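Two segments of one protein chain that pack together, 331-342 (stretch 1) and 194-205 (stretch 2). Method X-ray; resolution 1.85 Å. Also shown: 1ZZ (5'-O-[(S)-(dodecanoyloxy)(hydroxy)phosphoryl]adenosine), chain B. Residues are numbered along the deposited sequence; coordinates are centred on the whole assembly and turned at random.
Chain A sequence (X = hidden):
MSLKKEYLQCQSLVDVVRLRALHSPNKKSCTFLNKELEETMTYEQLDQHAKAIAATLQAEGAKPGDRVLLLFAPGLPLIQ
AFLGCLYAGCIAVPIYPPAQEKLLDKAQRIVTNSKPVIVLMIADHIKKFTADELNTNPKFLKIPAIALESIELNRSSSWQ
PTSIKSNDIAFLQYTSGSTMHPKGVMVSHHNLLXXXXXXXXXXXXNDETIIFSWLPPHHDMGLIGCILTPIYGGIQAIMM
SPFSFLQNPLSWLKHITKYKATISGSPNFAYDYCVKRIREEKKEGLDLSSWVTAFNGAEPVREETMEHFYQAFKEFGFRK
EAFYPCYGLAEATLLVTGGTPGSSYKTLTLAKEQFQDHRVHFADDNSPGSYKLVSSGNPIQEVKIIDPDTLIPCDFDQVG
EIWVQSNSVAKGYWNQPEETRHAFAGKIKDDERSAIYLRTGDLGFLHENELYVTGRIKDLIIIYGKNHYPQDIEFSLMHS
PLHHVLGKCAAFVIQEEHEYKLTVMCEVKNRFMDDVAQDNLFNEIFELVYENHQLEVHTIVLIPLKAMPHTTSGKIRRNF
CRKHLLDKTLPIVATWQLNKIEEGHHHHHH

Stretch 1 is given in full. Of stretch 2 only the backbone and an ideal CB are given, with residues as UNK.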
# COMPACT_ATOMS: atom_id res chain seq x y z
N GLU A 331 10.22 -3.97 4.26
CA GLU A 331 11.48 -4.54 4.77
C GLU A 331 11.51 -4.56 6.30
O GLU A 331 12.29 -5.30 6.91
CB GLU A 331 12.70 -3.77 4.21
CG GLU A 331 13.00 -4.09 2.75
CD GLU A 331 12.23 -3.19 1.79
OE1 GLU A 331 11.21 -2.59 2.21
OE2 GLU A 331 12.66 -3.08 0.61
N ALA A 332 10.66 -3.74 6.92
CA ALA A 332 10.53 -3.74 8.37
C ALA A 332 9.16 -4.30 8.78
O ALA A 332 8.63 -3.97 9.85
CB ALA A 332 10.74 -2.36 8.94
N THR A 333 8.63 -5.17 7.93
CA THR A 333 7.31 -5.76 8.06
C THR A 333 6.23 -4.73 7.78
O THR A 333 5.54 -4.82 6.78
CB THR A 333 7.11 -6.49 9.43
OG1 THR A 333 8.09 -7.52 9.55
CG2 THR A 333 5.78 -7.13 9.47
N LEU A 334 6.11 -3.73 8.65
CA LEU A 334 5.22 -2.62 8.30
C LEU A 334 5.53 -1.39 9.12
O LEU A 334 6.22 -0.50 8.65
CB LEU A 334 3.75 -3.00 8.47
CG LEU A 334 2.76 -1.93 7.97
CD1 LEU A 334 2.82 -1.80 6.45
CD2 LEU A 334 1.35 -2.31 8.42
N LEU A 335 5.02 -1.34 10.34
CA LEU A 335 5.00 -0.07 11.09
C LEU A 335 6.32 0.23 11.78
O LEU A 335 6.79 -0.59 12.57
CB LEU A 335 3.87 -0.11 12.13
CG LEU A 335 3.72 1.08 13.07
CD1 LEU A 335 3.35 2.38 12.28
CD2 LEU A 335 2.69 0.76 14.15
N VAL A 336 6.89 1.42 11.52
CA VAL A 336 8.18 1.84 12.08
C VAL A 336 8.03 3.03 13.02
O VAL A 336 8.57 3.01 14.12
CB VAL A 336 9.20 2.19 10.96
CG1 VAL A 336 10.52 2.79 11.52
CG2 VAL A 336 9.51 0.93 10.15
N THR A 337 7.27 4.05 12.60
CA THR A 337 7.00 5.20 13.47
C THR A 337 5.53 5.58 13.46
O THR A 337 4.84 5.39 12.47
CB THR A 337 7.83 6.47 13.07
OG1 THR A 337 7.36 7.01 11.83
CG2 THR A 337 9.29 6.15 12.93
N GLY A 338 5.06 6.14 14.58
CA GLY A 338 3.72 6.66 14.69
C GLY A 338 3.56 7.38 16.02
O GLY A 338 4.29 7.11 16.97
N GLY A 339 2.60 8.29 16.09
CA GLY A 339 2.44 9.07 17.31
C GLY A 339 1.51 8.43 18.31
O GLY A 339 1.35 7.21 18.35
N THR A 340 0.87 9.27 19.12
CA THR A 340 -0.14 8.84 20.08
C THR A 340 -1.54 9.12 19.51
O THR A 340 -1.88 10.26 19.21
CB THR A 340 0.03 9.59 21.41
OG1 THR A 340 1.35 9.36 21.93
CG2 THR A 340 -1.01 9.14 22.42
N PRO A 341 -2.36 8.07 19.37
CA PRO A 341 -3.71 8.23 18.80
C PRO A 341 -4.55 9.27 19.56
O PRO A 341 -4.49 9.32 20.78
CB PRO A 341 -4.32 6.83 18.93
CG PRO A 341 -3.11 5.90 18.92
CD PRO A 341 -2.00 6.66 19.60
N GLY A 342 -5.32 10.09 18.84
CA GLY A 342 -6.11 11.15 19.47
C GLY A 342 -5.36 12.46 19.74
O GLY A 342 -5.98 13.51 19.96
N UNK A 194 5.70 -9.86 15.76
CA UNK A 194 6.27 -8.71 16.41
C UNK A 194 5.58 -7.43 15.93
O UNK A 194 5.25 -6.53 16.73
CB UNK A 194 7.78 -8.65 16.15
N UNK A 195 5.40 -7.32 14.63
CA UNK A 195 4.80 -6.10 14.09
C UNK A 195 3.31 -5.97 14.39
O UNK A 195 2.84 -4.88 14.70
CB UNK A 195 5.02 -6.05 12.58
N UNK A 196 2.58 -7.08 14.31
CA UNK A 196 1.18 -7.09 14.69
C UNK A 196 1.00 -6.58 16.11
O UNK A 196 0.05 -5.89 16.40
CB UNK A 196 0.60 -8.50 14.55
N UNK A 197 1.90 -6.96 17.00
CA UNK A 197 1.82 -6.48 18.38
C UNK A 197 2.12 -4.98 18.46
O UNK A 197 1.48 -4.24 19.21
CB UNK A 197 2.79 -7.26 19.27
N UNK A 198 3.11 -4.55 17.70
CA UNK A 198 3.45 -3.14 17.68
C UNK A 198 2.28 -2.30 17.14
O UNK A 198 1.98 -1.24 17.68
CB UNK A 198 4.71 -2.91 16.84
N UNK A 199 1.62 -2.80 16.10
CA UNK A 199 0.45 -2.11 15.53
C UNK A 199 -0.73 -2.08 16.51
O UNK A 199 -1.32 -1.01 16.76
CB UNK A 199 0.02 -2.79 14.23
N UNK A 200 -1.09 -3.24 17.05
CA UNK A 200 -2.20 -3.31 18.01
C UNK A 200 -1.96 -2.36 19.18
O UNK A 200 -2.88 -1.66 19.65
CB UNK A 200 -2.38 -4.74 18.52
N UNK A 201 -0.73 -2.32 19.64
CA UNK A 201 -0.39 -1.52 20.81
C UNK A 201 -0.34 -0.05 20.50
O UNK A 201 -0.94 0.76 21.21
CB UNK A 201 0.95 -1.97 21.39
N UNK A 202 0.38 0.29 19.43
CA UNK A 202 0.61 1.69 19.07
C UNK A 202 -0.70 2.39 18.68
O UNK A 202 -0.88 3.57 18.96
CB UNK A 202 1.62 1.78 17.92
N UNK A 203 -1.61 1.63 18.06
CA UNK A 203 -2.92 2.14 17.65
C UNK A 203 -3.96 2.12 18.78
O UNK A 203 -5.13 2.41 18.56
CB UNK A 203 -3.44 1.32 16.47
N UNK A 204 -3.53 1.76 19.99
CA UNK A 204 -4.44 1.72 21.13
C UNK A 204 -5.71 0.92 20.83
O UNK A 204 -6.81 1.35 21.18
CB UNK A 204 -4.81 3.14 21.55
N UNK A 205 -5.56 -0.23 20.19
CA UNK A 205 -6.70 -1.08 19.87
C UNK A 205 -7.27 -1.70 21.13
O UNK A 205 -6.54 -1.92 22.09
CB UNK A 205 -6.30 -2.17 18.88
P 1ZZ B . 6.21 -0.16 1.04
C1 1ZZ B . -4.19 -0.86 11.30
N1 1ZZ B . 6.74 5.97 2.88
O1 1ZZ B . 4.25 1.97 2.52
C2 1ZZ B . -3.39 -0.05 10.26
N2 1ZZ B . 5.52 5.99 4.75
O2 1ZZ B . 5.19 -0.17 2.35
C3 1ZZ B . -1.93 0.12 10.67
N3 1ZZ B . 7.31 8.53 2.81
O3 1ZZ B . 7.26 -1.13 1.25
C4 1ZZ B . -1.06 0.52 9.47
N4 1ZZ B . 6.29 9.71 4.65
O4 1ZZ B . 5.34 -0.54 -0.27
C5 1ZZ B . 0.29 1.13 9.87
N5 1ZZ B . 5.05 8.71 6.36
O5 1ZZ B . 6.85 1.36 0.78
C6 1ZZ B . 1.00 1.60 8.60
O6 1ZZ B . 6.96 4.17 1.19
C7 1ZZ B . 2.32 2.41 8.64
O7 1ZZ B . 9.50 5.58 1.08
C8 1ZZ B . 2.91 2.97 7.33
O8 1ZZ B . 10.19 3.44 2.11
C9 1ZZ B . 3.71 1.87 6.62
C10 1ZZ B . 3.74 2.00 5.08
C11 1ZZ B . 4.34 0.68 4.50
C12 1ZZ B . 5.02 1.00 3.15
C13 1ZZ B . 7.52 2.05 1.81
C14 1ZZ B . 7.93 3.31 1.35
C15 1ZZ B . 8.99 4.00 2.29
C16 1ZZ B . 8.92 5.28 1.98
C17 1ZZ B . 7.48 5.44 1.83
C18 1ZZ B . 5.96 5.21 3.84
C19 1ZZ B . 5.97 7.37 4.39
C20 1ZZ B . 6.72 7.33 3.33
C21 1ZZ B . 7.08 9.68 3.40
C22 1ZZ B . 5.79 8.69 5.12

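Positions 194 to 202 form a helix that runs nearly parallel to strand 335-338, at 20° and 9.0 Å at closest approach. Residues 203 to 205 leave it.

Position 194 points sideways, and nothing of stretch 1 lies near its CB. Many side chains would suit, polar ones included. It is Asp194, whose partner comes one turn later, at position 198.

Position 195 points toward stretch 1. Its ideal CB is 3.4 Å from Thr333 CG2, a tight fit, and the backbone N and O of Leu335 lie beyond. A side chain that both donates and accepts would suit, so Asn or Gln comes to mind; the short distance favours the shorter one. It is Asn195. Leu335 N donates to Asn195 OD1 at 2.9 Å, and Asn195 ND2 donates to Leu335 O at 3.2 Å. Both bonds are nearly straight, so one amide group serves both backbone polar atoms of Leu335, much as a neighbouring strand would.

Position 196 points away, and stretch 1 sets no demand. It is Leu196. Position 197 is out of reach, so polar residues would do as well as others. It is Asn197.

Position 198 points toward stretch 1, with its CB 5.0 Å from Leu335 CD2. An apolar residue would suit, or a long one whose end can turn elsewhere. It is Lys198. Its end leads away, and Lys198 NZ forms a salt bridge with Asp194 OD2 at 2.8 Å.

Position 199 points sideways, its CB 4.4 Å from Leu335 CD2. Leu334, Leu335 and the acyl chain of the ligand make an apolar setting, so Ile, Leu, Val or Met would suit. It is Ile199. Its CD1 reaches Leu334 CD2 at 3.7 Å, its CG1 meets Leu335 CB at 3.9 Å, and its CG2 lies 3.8 Å from ligand C3.

Position 200 points away, leaving the choice open; it is Phe200. Position 201 is out of reach. It is Thr201, whose OG1 donates to Asn197 O at 2.9 Å.

Position 202 points sideways, with Leu335 CD2 4.1 Å from its CB. A small residue such as Ala, Ser or Thr would suit. It is Ser202. Its OG donates to Lys198 O at 2.8 Å, within the helix. A water lies 2.8 Å from Ser202 O and 2.8 Å from Gly339 O and bridges the two backbones.

Position 203 is the first to leave helical angles. Its CB points away from stretch 1, but the ligand's chain end is near, so a large apolar residue would suit. It is Phe203. The ring edge meets Leu335 CD2, 4.0 Å from Phe203 CE1, while ligand C1 lies over one face.

Position 204 has positive phi, 51°, which Gly or Asn tolerates best. Its CB points toward Pro341, 4.2 Å from Pro341 CG, so a flat ring could also suit. It is His204, with Pro341 CD over the ring face, 3.9 Å from its centroid, a CH-pi contact.

Position 205 is out of reach. It is Met205, a selenomethionine; its CE lies 3.7 Å from ligand C1.

Stretch 2 194-205: DNLNKIFTSFHM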
# COMPACT_ATOMS: atom_id res chain seq x y z
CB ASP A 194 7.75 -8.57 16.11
CG ASP A 194 8.38 -7.46 16.91
OD1 ASP A 194 8.54 -7.64 18.12
OD2 ASP A 194 8.69 -6.39 16.34
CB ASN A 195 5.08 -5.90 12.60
CG ASN A 195 5.11 -4.42 12.23
OD1 ASN A 195 4.24 -3.91 11.54
ND2 ASN A 195 6.12 -3.72 12.74
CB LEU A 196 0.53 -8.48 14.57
CG LEU A 196 0.54 -9.13 13.17
CD1 LEU A 196 -0.22 -10.43 13.15
CD2 LEU A 196 0.08 -8.17 12.04
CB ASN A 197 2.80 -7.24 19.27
CG ASN A 197 2.84 -6.66 20.69
OD1 ASN A 197 1.83 -6.66 21.39
ND2 ASN A 197 4.01 -6.18 21.10
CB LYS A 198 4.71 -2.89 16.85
CG LYS A 198 5.98 -3.25 17.59
CD LYS A 198 7.16 -3.26 16.62
CE LYS A 198 8.50 -3.21 17.35
NZ LYS A 198 8.75 -4.36 18.25
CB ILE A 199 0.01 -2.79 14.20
CG1 ILE A 199 1.15 -2.73 13.17
CG2 ILE A 199 -1.28 -2.16 13.65
CD1 ILE A 199 0.91 -3.58 11.91
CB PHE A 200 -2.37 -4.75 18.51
CG PHE A 200 -3.60 -4.97 19.35
CD1 PHE A 200 -4.77 -5.45 18.78
CD2 PHE A 200 -3.57 -4.71 20.72
CE1 PHE A 200 -5.91 -5.66 19.56
CE2 PHE A 200 -4.70 -4.93 21.50
CZ PHE A 200 -5.86 -5.41 20.93
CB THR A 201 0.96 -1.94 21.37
OG1 THR A 201 0.85 -3.26 21.90
CG2 THR A 201 1.38 -1.00 22.47
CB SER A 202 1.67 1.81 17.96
OG SER A 202 2.93 1.32 18.40
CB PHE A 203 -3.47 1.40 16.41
CG PHE A 203 -2.90 1.90 15.09
CD1 PHE A 203 -1.53 1.77 14.81
CD2 PHE A 203 -3.72 2.51 14.15
CE1 PHE A 203 -0.98 2.26 13.61
CE2 PHE A 203 -3.18 2.98 12.93
CZ PHE A 203 -1.81 2.85 12.68
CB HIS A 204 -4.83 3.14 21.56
CG HIS A 204 -3.75 3.90 22.27
ND1 HIS A 204 -2.41 3.70 22.03
CD2 HIS A 204 -3.82 4.89 23.19
CE1 HIS A 204 -1.69 4.51 22.79
NE2 HIS A 204 -2.53 5.25 23.50
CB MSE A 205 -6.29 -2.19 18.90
CG MSE A 205 -5.79 -1.62 17.60
SE MSE A 205 -5.72 -2.92 16.15
CE MSE A 205 -4.93 -1.73 14.84
O HOH W 1 1.17 5.07 20.11
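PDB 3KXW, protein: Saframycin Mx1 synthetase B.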